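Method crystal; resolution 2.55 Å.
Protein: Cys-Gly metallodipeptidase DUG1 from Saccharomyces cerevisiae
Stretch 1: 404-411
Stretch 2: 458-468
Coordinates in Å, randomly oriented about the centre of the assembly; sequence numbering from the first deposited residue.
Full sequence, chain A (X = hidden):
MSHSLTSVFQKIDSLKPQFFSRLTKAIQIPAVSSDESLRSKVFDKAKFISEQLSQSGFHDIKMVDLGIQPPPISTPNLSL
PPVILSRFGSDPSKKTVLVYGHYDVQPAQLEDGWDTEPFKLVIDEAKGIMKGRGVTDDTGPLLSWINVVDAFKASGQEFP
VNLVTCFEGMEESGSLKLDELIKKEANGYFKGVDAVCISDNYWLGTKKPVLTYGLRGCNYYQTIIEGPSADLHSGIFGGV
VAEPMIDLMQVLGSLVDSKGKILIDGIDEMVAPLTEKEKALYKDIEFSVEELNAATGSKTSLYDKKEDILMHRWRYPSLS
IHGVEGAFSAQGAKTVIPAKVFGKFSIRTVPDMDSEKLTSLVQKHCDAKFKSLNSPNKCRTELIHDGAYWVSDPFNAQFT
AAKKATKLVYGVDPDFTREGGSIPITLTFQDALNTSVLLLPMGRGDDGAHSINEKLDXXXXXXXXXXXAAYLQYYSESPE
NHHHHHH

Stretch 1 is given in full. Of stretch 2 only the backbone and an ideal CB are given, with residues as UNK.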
# COMPACT_ATOMS: atom_id res chain seq x y z
N LYS A 404 -20.85 9.85 40.54
CA LYS A 404 -20.60 10.88 41.56
C LYS A 404 -19.21 11.49 41.41
O LYS A 404 -19.03 12.70 41.55
CB LYS A 404 -20.78 10.33 42.98
CG LYS A 404 -22.13 9.66 43.23
CD LYS A 404 -22.27 9.17 44.68
CE LYS A 404 -23.53 8.31 44.86
NZ LYS A 404 -23.75 7.89 46.28
N ALA A 405 -18.23 10.65 41.10
CA ALA A 405 -16.88 11.13 40.82
C ALA A 405 -16.88 12.13 39.66
O ALA A 405 -16.34 13.22 39.78
CB ALA A 405 -15.97 9.97 40.53
N THR A 406 -17.51 11.78 38.55
CA THR A 406 -17.56 12.69 37.40
C THR A 406 -18.24 14.00 37.77
O THR A 406 -17.76 15.09 37.45
CB THR A 406 -18.33 12.07 36.23
OG1 THR A 406 -17.70 10.84 35.86
CG2 THR A 406 -18.33 13.01 35.06
N LYS A 407 -19.38 13.87 38.46
CA LYS A 407 -20.16 15.03 38.87
C LYS A 407 -19.29 15.95 39.72
O LYS A 407 -19.29 17.16 39.52
CB LYS A 407 -21.41 14.58 39.64
CG LYS A 407 -22.18 15.72 40.30
CD LYS A 407 -22.69 16.73 39.29
CE LYS A 407 -23.76 17.64 39.91
NZ LYS A 407 -24.95 16.87 40.42
N LEU A 408 -18.54 15.35 40.62
CA LEU A 408 -17.67 16.10 41.50
C LEU A 408 -16.64 16.92 40.75
O LEU A 408 -16.42 18.08 41.08
CB LEU A 408 -16.94 15.15 42.44
CG LEU A 408 -15.93 15.80 43.37
CD1 LEU A 408 -16.66 16.79 44.27
CD2 LEU A 408 -15.23 14.72 44.19
N VAL A 409 -16.02 16.33 39.73
CA VAL A 409 -14.91 16.97 39.03
C VAL A 409 -15.39 17.90 37.92
O VAL A 409 -14.93 19.03 37.81
CB VAL A 409 -13.95 15.92 38.40
CG1 VAL A 409 -12.85 16.59 37.60
CG2 VAL A 409 -13.36 15.02 39.48
N TYR A 410 -16.32 17.43 37.10
CA TYR A 410 -16.77 18.23 35.97
C TYR A 410 -18.08 19.00 36.21
O TYR A 410 -18.58 19.65 35.30
CB TYR A 410 -16.92 17.36 34.72
CG TYR A 410 -15.63 16.79 34.19
CD1 TYR A 410 -14.77 17.57 33.44
CD2 TYR A 410 -15.30 15.45 34.41
CE1 TYR A 410 -13.60 17.04 32.93
CE2 TYR A 410 -14.13 14.91 33.91
CZ TYR A 410 -13.28 15.71 33.17
OH TYR A 410 -12.12 15.17 32.67
N GLY A 411 -18.62 18.92 37.42
CA GLY A 411 -19.78 19.72 37.78
C GLY A 411 -21.08 19.41 37.05
O GLY A 411 -22.05 20.16 37.18
N UNK A 458 -5.20 18.51 28.17
CA UNK A 458 -4.70 18.47 29.54
C UNK A 458 -5.86 18.51 30.54
O UNK A 458 -5.78 17.92 31.62
CB UNK A 458 -3.74 19.63 29.79
N UNK A 459 -6.96 19.16 30.15
CA UNK A 459 -8.14 19.21 31.01
C UNK A 459 -8.74 17.83 31.22
O UNK A 459 -9.20 17.52 32.31
CB UNK A 459 -9.19 20.15 30.41
N UNK A 460 -8.70 17.00 30.19
CA UNK A 460 -9.14 15.60 30.32
C UNK A 460 -8.13 14.75 31.07
O UNK A 460 -8.49 13.82 31.79
CB UNK A 460 -9.39 14.99 28.94
N UNK A 461 -6.86 15.07 30.88
CA UNK A 461 -5.80 14.36 31.57
C UNK A 461 -5.96 14.59 33.07
O UNK A 461 -6.11 13.64 33.83
CB UNK A 461 -4.42 14.82 31.08
N UNK A 462 -5.96 15.85 33.47
CA UNK A 462 -6.10 16.19 34.88
C UNK A 462 -7.49 15.82 35.41
O UNK A 462 -7.61 15.16 36.45
CB UNK A 462 -5.84 17.68 35.09
N UNK A 463 -8.52 16.23 34.68
CA UNK A 463 -9.89 15.90 35.06
C UNK A 463 -10.11 14.41 35.22
O UNK A 463 -10.80 13.96 36.15
CB UNK A 463 -10.87 16.45 34.02
N UNK A 464 -9.51 13.63 34.32
CA UNK A 464 -9.67 12.19 34.33
C UNK A 464 -8.97 11.55 35.50
O UNK A 464 -9.41 10.52 36.03
CB UNK A 464 -9.15 11.59 33.02
N UNK A 465 -7.85 12.14 35.92
CA UNK A 465 -7.10 11.59 37.04
C UNK A 465 -7.87 11.80 38.33
O UNK A 465 -8.03 10.88 39.14
CB UNK A 465 -5.71 12.23 37.13
N UNK A 466 -8.34 13.03 38.51
CA UNK A 466 -9.14 13.39 39.66
C UNK A 466 -10.41 12.55 39.65
O UNK A 466 -10.88 12.13 40.70
CB UNK A 466 -9.46 14.89 39.66
N UNK A 467 -10.95 12.29 38.46
CA UNK A 467 -12.15 11.46 38.38
C UNK A 467 -11.85 10.01 38.77
O UNK A 467 -12.63 9.35 39.46
CB UNK A 467 -12.74 11.51 36.97
N UNK A 468 -10.69 9.53 38.34
CA UNK A 468 -10.27 8.20 38.75
C UNK A 468 -10.07 8.14 40.26
O UNK A 468 -10.41 7.15 40.91
CB UNK A 468 -8.98 7.80 38.03

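The two stretches are helices whose axes approach to 8.8 Å at an angle of 137° between their N-to-C directions, so 458 starts beyond the C-terminal end of stretch 1 and the chain then runs back along it. The contact depends on shape, for no hydrogen bond crosses between the two stretches.

Position 458 lies out of reach of stretch 1, with nothing within 5.5 Å of its ideal CB, so the neighbouring helix leaves the choice open; the residue is Ile 458. At 459 the CA-to-CB bond points sideways and again meets nothing, and many side chains, small or polar, would suit. It is Ser 459, whose backbone O lies 3.8 Å from Tyr 410 OH while its OG is hydrogen-bonded elsewhere in the structure.

Position 460 points away, yet its ideal CB is 4.6 Å from Tyr 410 OH. A medium-sized side chain, polar or apolar, could be accommodated beside the hydroxyl. The deposited Asn 460 brings ND2 to 4.5 Å from Tyr 410 OH, and its amide is hydrogen-bonded elsewhere in the structure; the closer approach is by its backbone, with CA 3.8 Å from the same OH.

Positions 461 and 462, pointing away and sideways, find nothing of stretch 1 near their ideal CB atoms and are little constrained by it. They are Phe 461 and Val 462.

Position 463 is the most restricted. Its CA-to-CB direction is toward stretch 1, and the ideal CB would fall 2.2 Å from Tyr 410 OH, a clash for any side chain. Helical phi/psi (-55/-40) does not itself require glycine, but the tyrosine does: Gly 463 lets Tyr 410 OH come within 3.3 Å of Gly 463 C, and its O is 3.6 Å from Val 409 CG1.

At 464 the bond points away from stretch 1, but an ideal CB would lie 2.6 Å from the backbone O of Asn 460, so this helix itself favours a residue without CB. Gly 464 completes the floor of the hole that Tyr 410 enters, together with Gly 463, Asn 460 and 467. Its N is 3.5 Å from Tyr 410 OH, at too poor an angle for a hydrogen bond.

Position 465 is out of reach and unconstrained by stretch 1; it is Met 465. At 466 the ideal CB points toward Val 409, 3.9 Å from CG2, so a side chain with an aliphatic base would pack well. Lys 466 supplies this base, then leads its end away from stretch 1.

Position 467 points sideways over a hollow lined by Ala 405, Thr 406, Val 409 and Tyr 410. A compact, beta-branched residue such as valine or threonine would suit. It is Thr 467, a knob in that hollow: OG1 donates to Gly 463 O (2.8 Å) and lies 3.5 Å from Val 409 CG2, while CG2 is 3.8 Å from Thr 406 OG1.

Position 468 points away, free of stretch 1, and is Met 468.

Stretch 2 (458-468) ISNFVGGMKTM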
# COMPACT_ATOMS: atom_id res chain seq x y z
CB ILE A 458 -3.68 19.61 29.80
CG1 ILE A 458 -2.50 19.49 28.84
CG2 ILE A 458 -3.15 19.54 31.21
CD1 ILE A 458 -1.41 20.52 29.06
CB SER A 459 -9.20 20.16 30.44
OG SER A 459 -9.72 19.66 29.23
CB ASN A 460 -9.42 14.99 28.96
CG ASN A 460 -10.66 15.57 28.32
OD1 ASN A 460 -10.68 16.73 27.91
ND2 ASN A 460 -11.71 14.76 28.22
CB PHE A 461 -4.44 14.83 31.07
CG PHE A 461 -3.30 14.05 31.62
CD1 PHE A 461 -3.42 12.69 31.82
CD2 PHE A 461 -2.11 14.68 31.96
CE1 PHE A 461 -2.36 11.96 32.35
CE2 PHE A 461 -1.04 13.96 32.48
CZ PHE A 461 -1.17 12.59 32.67
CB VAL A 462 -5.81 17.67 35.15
CG1 VAL A 462 -6.14 18.02 36.59
CG2 VAL A 462 -4.36 18.00 34.82
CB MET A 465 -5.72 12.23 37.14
CG MET A 465 -4.67 11.52 36.30
SD MET A 465 -3.02 12.24 36.47
CE MET A 465 -3.23 13.77 35.56
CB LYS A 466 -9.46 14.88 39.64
CG LYS A 466 -8.22 15.76 39.79
CD LYS A 466 -8.53 17.23 39.63
CE LYS A 466 -7.34 18.11 40.02
NZ LYS A 466 -7.64 19.56 39.95
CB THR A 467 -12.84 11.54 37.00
OG1 THR A 467 -13.31 12.87 36.77
CG2 THR A 467 -14.04 10.60 36.94
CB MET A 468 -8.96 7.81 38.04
CG MET A 468 -9.06 7.57 36.55
SD MET A 468 -7.37 7.32 35.93
CE MET A 468 -7.61 6.57 34.32
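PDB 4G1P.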